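Local coordinates for initiator protein NS1 (Human bocavirus, PDB 4KW3), which probably binds the viral replication origin, unwinds it and nicks one DNA strand to start rolling-circle replication, this chain being its N-terminal origin-recognition and nickase domain, at residues A10-F22 and K112-S126. Sequence-based numbering, arbitrary orientation.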
ATOM      1  N   ALA A  10       6.344  16.619  -9.841  1.00 49.57           N
ATOM      2  CA  ALA A  10       7.772  16.401  -9.727  1.00 41.21           C
ATOM      3  C   ALA A  10       8.106  15.260  -8.770  1.00 47.07           C
ATOM      4  O   ALA A  10       7.437  15.078  -7.746  1.00 45.92           O
ATOM      5  CB  ALA A  10       8.432  17.688  -9.271  1.00 35.63           C
ATOM      6  N   PHE A  11       9.175  14.527  -9.065  1.00 39.98           N
ATOM      7  CA  PHE A  11       9.554  13.405  -8.213  1.00 44.31           C
ATOM      8  C   PHE A  11      11.071  13.273  -8.066  1.00 46.32           C
ATOM      9  O   PHE A  11      11.755  13.000  -9.042  1.00 47.90           O
ATOM     10  CB  PHE A  11       8.968  12.085  -8.747  1.00 37.56           C
ATOM     11  CG  PHE A  11       8.813  11.024  -7.686  1.00 44.74           C
ATOM     12  CD1 PHE A  11       9.918  10.305  -7.231  1.00 37.72           C
ATOM     13  CD2 PHE A  11       7.555  10.755  -7.128  1.00 46.14           C
ATOM     14  CE1 PHE A  11       9.787   9.344  -6.238  1.00 36.56           C
ATOM     15  CE2 PHE A  11       7.405   9.779  -6.154  1.00 38.83           C
ATOM     16  CZ  PHE A  11       8.534   9.073  -5.699  1.00 41.30           C
ATOM     17  N   SER A  12      11.570  13.431  -6.835  1.00 45.76           N
ATOM     18  CA  SER A  12      13.008  13.387  -6.529  1.00 48.31           C
ATOM     19  C   SER A  12      13.742  12.160  -7.046  1.00 50.47           C
ATOM     20  O   SER A  12      13.303  11.026  -6.838  1.00 47.52           O
ATOM     21  CB  SER A  12      13.222  13.468  -5.019  1.00 52.48           C
ATOM     22  OG  SER A  12      12.913  14.760  -4.540  1.00 59.45           O
ATOM     23  N   GLN A  13      14.887  12.389  -7.680  1.00 48.31           N
ATOM     24  CA  GLN A  13      15.712  11.296  -8.191  1.00 45.07           C
ATOM     25  C   GLN A  13      16.985  11.132  -7.329  1.00 49.60           C
ATOM     26  O   GLN A  13      17.367  12.053  -6.605  1.00 45.39           O
ATOM     27  CB  GLN A  13      16.035  11.528  -9.674  1.00 49.74           C
ATOM     28  CG  GLN A  13      14.830  11.473 -10.615  1.00 53.36           C
ATOM     29  CD  GLN A  13      14.858  10.273 -11.535  1.00 69.06           C
ATOM     30  OE1 GLN A  13      14.917   9.116 -11.090  1.00 78.54           O
ATOM     31  NE2 GLN A  13      14.837  10.539 -12.838  1.00 72.83           N
ATOM     32  N   PRO A  14      17.601   9.935  -7.341  1.00 58.19           N
ATOM     33  CA  PRO A  14      17.155   8.725  -8.041  1.00 52.36           C
ATOM     34  C   PRO A  14      15.956   8.117  -7.308  1.00 52.49           C
ATOM     35  O   PRO A  14      15.835   8.288  -6.082  1.00 55.99           O
ATOM     36  CB  PRO A  14      18.374   7.805  -7.942  1.00 47.50           C
ATOM     37  CG  PRO A  14      19.013   8.186  -6.646  1.00 44.01           C
ATOM     38  CD  PRO A  14      18.800   9.681  -6.515  1.00 56.00           C
ATOM     39  N   ALA A  15      15.072   7.456  -8.055  1.00 42.19           N
ATOM     40  CA  ALA A  15      13.872   6.836  -7.479  1.00 41.48           C
ATOM     41  C   ALA A  15      13.902   5.321  -7.628  1.00 43.97           C
ATOM     42  O   ALA A  15      14.388   4.787  -8.627  1.00 40.37           O
ATOM     43  CB  ALA A  15      12.584   7.407  -8.120  1.00 35.47           C
ATOM     44  N   PHE A  16      13.351   4.632  -6.640  1.00 44.44           N
ATOM     45  CA  PHE A  16      13.331   3.178  -6.652  1.00 41.72           C
ATOM     46  C   PHE A  16      11.951   2.679  -6.266  1.00 36.35           C
ATOM     47  O   PHE A  16      11.201   3.363  -5.558  1.00 35.71           O
ATOM     48  CB  PHE A  16      14.419   2.629  -5.716  1.00 32.36           C
ATOM     49  CG  PHE A  16      15.792   3.077  -6.097  1.00 40.72           C
ATOM     50  CD1 PHE A  16      16.302   4.283  -5.617  1.00 39.06           C
ATOM     51  CD2 PHE A  16      16.566   2.318  -6.990  1.00 35.46           C
ATOM     52  CE1 PHE A  16      17.571   4.721  -6.003  1.00 45.28           C
ATOM     53  CE2 PHE A  16      17.836   2.746  -7.375  1.00 40.80           C
ATOM     54  CZ  PHE A  16      18.338   3.947  -6.878  1.00 46.05           C
ATOM     55  N   THR A  17      11.612   1.494  -6.746  1.00 30.55           N
ATOM     56  CA  THR A  17      10.298   0.919  -6.478  1.00 31.74           C
ATOM     57  C   THR A  17      10.433  -0.428  -5.772  1.00 39.66           C
ATOM     58  O   THR A  17      11.196  -1.310  -6.209  1.00 44.28           O
ATOM     59  CB  THR A  17       9.479   0.803  -7.781  1.00 39.30           C
ATOM     60  OG1 THR A  17       9.343   2.108  -8.365  1.00 36.20           O
ATOM     61  CG2 THR A  17       8.067   0.197  -7.518  1.00 41.34           C
ATOM     62  N   TYR A  18       9.726  -0.570  -4.654  1.00 41.78           N
ATOM     63  CA  TYR A  18       9.738  -1.825  -3.897  1.00 38.37           C
ATOM     64  C   TYR A  18       8.349  -2.462  -3.832  1.00 41.31           C
ATOM     65  O   TYR A  18       7.318  -1.776  -3.931  1.00 39.65           O
ATOM     66  CB  TYR A  18      10.220  -1.594  -2.465  1.00 33.50           C
ATOM     67  CG  TYR A  18      11.631  -1.057  -2.330  1.00 40.47           C
ATOM     68  CD1 TYR A  18      11.889   0.308  -2.385  1.00 36.71           C
ATOM     69  CD2 TYR A  18      12.701  -1.915  -2.109  1.00 39.43           C
ATOM     70  CE1 TYR A  18      13.175   0.802  -2.228  1.00 35.95           C
ATOM     71  CE2 TYR A  18      13.978  -1.438  -1.973  1.00 40.79           C
ATOM     72  CZ  TYR A  18      14.217  -0.075  -2.033  1.00 41.34           C
ATOM     73  OH  TYR A  18      15.519   0.393  -1.902  1.00 43.69           O
ATOM     74  N   VAL A  19       8.326  -3.776  -3.635  1.00 38.98           N
ATOM     75  CA  VAL A  19       7.086  -4.459  -3.323  1.00 34.62           C
ATOM     76  C   VAL A  19       7.210  -5.160  -1.978  1.00 38.50           C
ATOM     77  O   VAL A  19       8.079  -6.017  -1.779  1.00 40.39           O
ATOM     78  CB  VAL A  19       6.669  -5.485  -4.397  1.00 43.30           C
ATOM     79  CG1 VAL A  19       5.374  -6.192  -3.945  1.00 35.21           C
ATOM     80  CG2 VAL A  19       6.434  -4.791  -5.708  1.00 43.92           C
ATOM     81  N   PHE A  20       6.325  -4.777  -1.063  1.00 37.23           N
ATOM     82  CA  PHE A  20       6.213  -5.405   0.240  1.00 35.78           C
ATOM     83  C   PHE A  20       5.055  -6.394   0.210  1.00 44.24           C
ATOM     84  O   PHE A  20       3.972  -6.041  -0.222  1.00 43.89           O
ATOM     85  CB  PHE A  20       5.956  -4.344   1.319  1.00 38.27           C
ATOM     86  CG  PHE A  20       5.442  -4.918   2.611  1.00 47.23           C
ATOM     87  CD1 PHE A  20       6.319  -5.435   3.553  1.00 45.10           C
ATOM     88  CD2 PHE A  20       4.076  -4.955   2.879  1.00 47.89           C
ATOM     89  CE1 PHE A  20       5.850  -5.978   4.733  1.00 45.30           C
ATOM     90  CE2 PHE A  20       3.601  -5.495   4.065  1.00 48.65           C
ATOM     91  CZ  PHE A  20       4.491  -6.002   4.996  1.00 44.47           C
ATOM     92  N   LYS A  21       5.294  -7.633   0.632  1.00 49.39           N
ATOM     93  CA  LYS A  21       4.247  -8.654   0.766  1.00 44.17           C
ATOM     94  C   LYS A  21       3.929  -8.862   2.245  1.00 47.16           C
ATOM     95  O   LYS A  21       4.827  -9.166   3.025  1.00 45.86           O
ATOM     96  CB  LYS A  21       4.725  -9.989   0.204  1.00 48.09           C
ATOM     97  CG  LYS A  21       4.181 -10.374  -1.145  1.00 62.62           C
ATOM     98  CD  LYS A  21       4.377 -11.880  -1.398  1.00 78.56           C
ATOM     99  CE  LYS A  21       5.840 -12.248  -1.709  1.00 85.50           C
ATOM    100  NZ  LYS A  21       6.125 -12.434  -3.169  1.00 84.46           N
ATOM    101  N   PHE A  22       2.673  -8.701   2.649  1.00 44.37           N
ATOM    102  CA  PHE A  22       2.305  -9.013   4.030  1.00 46.41           C
ATOM    103  C   PHE A  22       2.572 -10.510   4.345  1.00 50.08           C
ATOM    104  O   PHE A  22       1.999 -11.407   3.727  1.00 43.48           O
ATOM    105  CB  PHE A  22       0.841  -8.647   4.285  1.00 48.06           C
ATOM    106  CG  PHE A  22       0.487  -8.597   5.735  1.00 48.69           C
ATOM    107  CD1 PHE A  22       0.116  -9.742   6.408  1.00 48.23           C
ATOM    108  CD2 PHE A  22       0.547  -7.406   6.431  1.00 48.47           C
ATOM    109  CE1 PHE A  22      -0.190  -9.694   7.753  1.00 44.27           C
ATOM    110  CE2 PHE A  22       0.237  -7.354   7.774  1.00 47.92           C
ATOM    111  CZ  PHE A  22      -0.131  -8.502   8.433  1.00 42.55           C
ATOM    112  N   LYS A 112      -3.446 -13.230  -5.059  1.00 59.01           N
ATOM    113  CA  LYS A 112      -2.697 -14.075  -4.141  1.00 53.77           C
ATOM    114  C   LYS A 112      -2.183 -13.261  -2.953  1.00 56.39           C
ATOM    115  O   LYS A 112      -2.409 -13.622  -1.792  1.00 54.93           O
ATOM    116  CB  LYS A 112      -1.534 -14.761  -4.874  1.00 65.00           C
ATOM    117  CG  LYS A 112      -0.497 -15.431  -3.966  1.00 78.61           C
ATOM    118  CD  LYS A 112       0.721 -15.935  -4.765  1.00 91.53           C
ATOM    119  CE  LYS A 112       1.950 -16.193  -3.877  1.00 92.89           C
ATOM    120  NZ  LYS A 112       3.224 -15.615  -4.455  1.00 94.17           N
ATOM    121  N   ASN A 113      -1.531 -12.137  -3.230  1.00 54.77           N
ATOM    122  CA  ASN A 113      -0.859 -11.403  -2.152  1.00 43.09           C
ATOM    123  C   ASN A 113      -1.456 -10.090  -1.743  1.00 37.11           C
ATOM    124  O   ASN A 113      -1.962  -9.333  -2.562  1.00 48.51           O
ATOM    125  CB  ASN A 113       0.615 -11.203  -2.482  1.00 41.83           C
ATOM    126  CG  ASN A 113       1.315 -12.513  -2.747  1.00 49.51           C
ATOM    127  OD1 ASN A 113       1.067 -13.511  -2.062  1.00 55.41           O
ATOM    128  ND2 ASN A 113       2.113 -12.549  -3.800  1.00 50.91           N
ATOM    129  N   LEU A 114      -1.379  -9.836  -0.447  1.00 38.72           N
ATOM    130  CA  LEU A 114      -1.670  -8.526   0.105  1.00 36.61           C
ATOM    131  C   LEU A 114      -0.379  -7.696   0.058  1.00 37.96           C
ATOM    132  O   LEU A 114       0.531  -7.891   0.864  1.00 37.60           O
ATOM    133  CB  LEU A 114      -2.163  -8.679   1.552  1.00 32.40           C
ATOM    134  CG  LEU A 114      -2.350  -7.389   2.350  1.00 42.87           C
ATOM    135  CD1 LEU A 114      -3.363  -6.503   1.649  1.00 43.71           C
ATOM    136  CD2 LEU A 114      -2.801  -7.683   3.790  1.00 46.39           C
ATOM    137  N   HIS A 115      -0.278  -6.771  -0.888  1.00 45.35           N
ATOM    138  CA  HIS A 115       0.986  -6.065  -1.011  1.00 44.96           C
ATOM    139  C   HIS A 115       0.918  -4.545  -1.053  1.00 46.03           C
ATOM    140  O   HIS A 115      -0.130  -3.958  -1.254  1.00 46.21           O
ATOM    141  CB  HIS A 115       1.835  -6.628  -2.167  1.00 50.01           C
ATOM    142  CG  HIS A 115       1.138  -6.676  -3.480  1.00 58.71           C
ATOM    143  ND1 HIS A 115       1.220  -7.768  -4.315  1.00 76.98           N
ATOM    144  CD2 HIS A 115       0.386  -5.758  -4.130  1.00 70.42           C
ATOM    145  CE1 HIS A 115       0.510  -7.537  -5.405  1.00 84.18           C
ATOM    146  NE2 HIS A 115       0.000  -6.320  -5.323  1.00 73.61           N
ATOM    147  N   CYS A 116       2.061  -3.916  -0.836  1.00 44.14           N
ATOM    148  CA  CYS A 116       2.191  -2.497  -1.078  1.00 44.70           C
ATOM    149  C   CYS A 116       3.288  -2.254  -2.105  1.00 44.42           C
ATOM    150  O   CYS A 116       4.350  -2.889  -2.055  1.00 49.12           O
ATOM    151  CB  CYS A 116       2.570  -1.784   0.201  1.00 48.44           C
ATOM    152  SG  CYS A 116       1.248  -1.691   1.348  1.00 54.28           S
ATOM    153  N   HIS A 117       3.035  -1.324  -3.018  1.00 37.98           N
ATOM    154  CA  HIS A 117       4.082  -0.794  -3.878  1.00 34.12           C
ATOM    155  C   HIS A 117       4.525   0.513  -3.259  1.00 44.50           C
ATOM    156  O   HIS A 117       3.679   1.307  -2.793  1.00 41.44           O
ATOM    157  CB  HIS A 117       3.565  -0.532  -5.281  1.00 38.67           C
ATOM    158  CG  HIS A 117       3.235  -1.772  -6.041  1.00 58.17           C
ATOM    159  ND1 HIS A 117       4.115  -2.347  -6.940  1.00 55.75           N
ATOM    160  CD2 HIS A 117       2.129  -2.557  -6.028  1.00 57.63           C
ATOM    161  CE1 HIS A 117       3.556  -3.426  -7.457  1.00 61.37           C
ATOM    162  NE2 HIS A 117       2.355  -3.577  -6.918  1.00 67.47           N
ATOM    163  N   ILE A 118       5.844   0.704  -3.210  1.00 28.34           N
ATOM    164  CA  ILE A 118       6.435   1.936  -2.707  1.00 34.60           C
ATOM    165  C   ILE A 118       7.345   2.525  -3.774  1.00 38.68           C
ATOM    166  O   ILE A 118       8.295   1.879  -4.212  1.00 38.13           O
ATOM    167  CB  ILE A 118       7.305   1.669  -1.459  1.00 39.87           C
ATOM    168  CG1 ILE A 118       6.501   0.923  -0.398  1.00 40.64           C
ATOM    169  CG2 ILE A 118       7.920   2.957  -0.899  1.00 29.66           C
ATOM    170  CD1 ILE A 118       6.882  -0.519  -0.258  1.00 36.86           C
ATOM    171  N   ILE A 119       7.060   3.748  -4.194  1.00 42.51           N
ATOM    172  CA  ILE A 119       8.015   4.485  -5.008  1.00 49.97           C
ATOM    173  C   ILE A 119       8.649   5.537  -4.107  1.00 46.20           C
ATOM    174  O   ILE A 119       7.961   6.384  -3.537  1.00 49.74           O
ATOM    175  CB  ILE A 119       7.366   5.175  -6.236  1.00 40.84           C
ATOM    176  CG1 ILE A 119       6.511   4.192  -7.029  1.00 34.92           C
ATOM    177  CG2 ILE A 119       8.431   5.745  -7.140  1.00 36.23           C
ATOM    178  CD1 ILE A 119       5.631   4.863  -8.023  1.00 30.76           C
ATOM    179  N   VAL A 120       9.962   5.469  -3.967  1.00 39.08           N
ATOM    180  CA  VAL A 120      10.666   6.411  -3.120  1.00 37.26           C
ATOM    181  C   VAL A 120      11.922   6.970  -3.803  1.00 46.55           C
ATOM    182  O   VAL A 120      12.683   6.240  -4.468  1.00 42.76           O
ATOM    183  CB  VAL A 120      11.006   5.769  -1.770  1.00 35.81           C
ATOM    184  CG1 VAL A 120      11.690   4.407  -1.969  1.00 30.91           C
ATOM    185  CG2 VAL A 120      11.846   6.705  -0.941  1.00 31.49           C
ATOM    186  N   GLY A 121      12.134   8.272  -3.636  1.00 39.82           N
ATOM    187  CA  GLY A 121      13.256   8.930  -4.271  1.00 40.62           C
ATOM    188  C   GLY A 121      13.785  10.093  -3.462  1.00 48.18           C
ATOM    189  O   GLY A 121      13.030  10.815  -2.807  1.00 49.59           O
ATOM    190  N   GLY A 122      15.093  10.297  -3.540  1.00 49.02           N
ATOM    191  CA  GLY A 122      15.730  11.346  -2.780  1.00 49.08           C
ATOM    192  C   GLY A 122      17.131  10.967  -2.372  1.00 54.76           C
ATOM    193  O   GLY A 122      17.570   9.842  -2.614  1.00 60.53           O
ATOM    194  N   GLU A 123      17.821  11.929  -1.760  1.00 57.24           N
ATOM    195  CA  GLU A 123      19.198  11.791  -1.301  1.00 53.95           C
ATOM    196  C   GLU A 123      19.286  10.660  -0.289  1.00 55.49           C
ATOM    197  O   GLU A 123      18.392  10.509   0.530  1.00 59.73           O
ATOM    198  CB  GLU A 123      19.658  13.105  -0.663  1.00 54.07           C
ATOM    199  CG  GLU A 123      21.150  13.333  -0.650  1.00 75.48           C
ATOM    200  CD  GLU A 123      21.519  14.751  -0.238  1.00 88.67           C
ATOM    201  OE1 GLU A 123      20.655  15.462   0.319  1.00 95.37           O
ATOM    202  OE2 GLU A 123      22.672  15.158  -0.488  1.00 91.88           O
ATOM    203  N   GLY A 124      20.350   9.861  -0.357  1.00 50.29           N
ATOM    204  CA  GLY A 124      20.530   8.743   0.556  1.00 50.14           C
ATOM    205  C   GLY A 124      20.249   7.380  -0.055  1.00 55.27           C
ATOM    206  O   GLY A 124      20.724   6.361   0.461  1.00 50.92           O
ATOM    207  N   LEU A 125      19.455   7.354  -1.127  1.00 56.78           N
ATOM    208  CA  LEU A 125      19.277   6.139  -1.924  1.00 56.10           C
ATOM    209  C   LEU A 125      20.087   6.246  -3.203  1.00 52.64           C
ATOM    210  O   LEU A 125      20.308   7.344  -3.725  1.00 55.56           O
ATOM    211  CB  LEU A 125      17.811   5.877  -2.288  1.00 48.55           C
ATOM    212  CG  LEU A 125      16.872   5.297  -1.239  1.00 51.52           C
ATOM    213  CD1 LEU A 125      15.480   5.224  -1.805  1.00 56.86           C
ATOM    214  CD2 LEU A 125      17.322   3.921  -0.810  1.00 56.40           C
ATOM    215  N   SER A 126      20.551   5.102  -3.692  1.00 45.11           N
ATOM    216  CA  SER A 126      21.267   5.050  -4.961  1.00 52.54           C
ATOM    217  C   SER A 126      21.267   3.612  -5.469  1.00 60.24           C
ATOM    218  O   SER A 126      20.861   2.703  -4.744  1.00 60.26           O
ATOM    219  CB  SER A 126      22.705   5.528  -4.764  1.00 48.76           C
ATOM    220  OG  SER A 126      23.441   4.585  -3.997  1.00 60.69           O
TER
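Reciprocal backbone hydrogen bonds tie Phe-16 to Val-120, Tyr-18 to Ile-118 and Phe-20 to Cys-116, pairing strands 15-21 and 114-122 antiparallel within the central sheet of a Rep-type (HUH) nuclease domain. Phe-22 N to Leu-114 O (2.9 Å, 173° at the hydrogen) continues the pairing at one end; a weak hydrogen bond from Gly-122 N to Pro-14 O (3.3 Å) closes the other. Strand 114-122 carries the RCR-2 motif, whose His-115 and His-117 are predicted, with Glu-108, to bind a divalent metal. Both histidines share a face with Val-19 and Thr-17. With CG1 anti to the backbone N (chi1 178°), Val-19 CG2 lies beside that N and alongside the His-117 imidazole, 3.6 Å from ND1. On the other face, Ile-118 and Val-120 pack against helix 74-94, and Tyr-18 and Phe-20 against helix 134-149. Val-120 CG1 meets the edge of the Tyr-18 ring at CE1 (3.9 Å), while the Tyr-18 hydroxyl is hydrogen-bonded to Ala-130 O. The type II turn from Gly-122 to Leu-125 brings the chain back beside Phe-16, with Leu-125 CB 3.9 Å from Phe-16 CE1. On the histidine face, Phe-11 CZ touches Ile-119 CG2 at 3.6 Å and presents its ring edge to Ile-119 O.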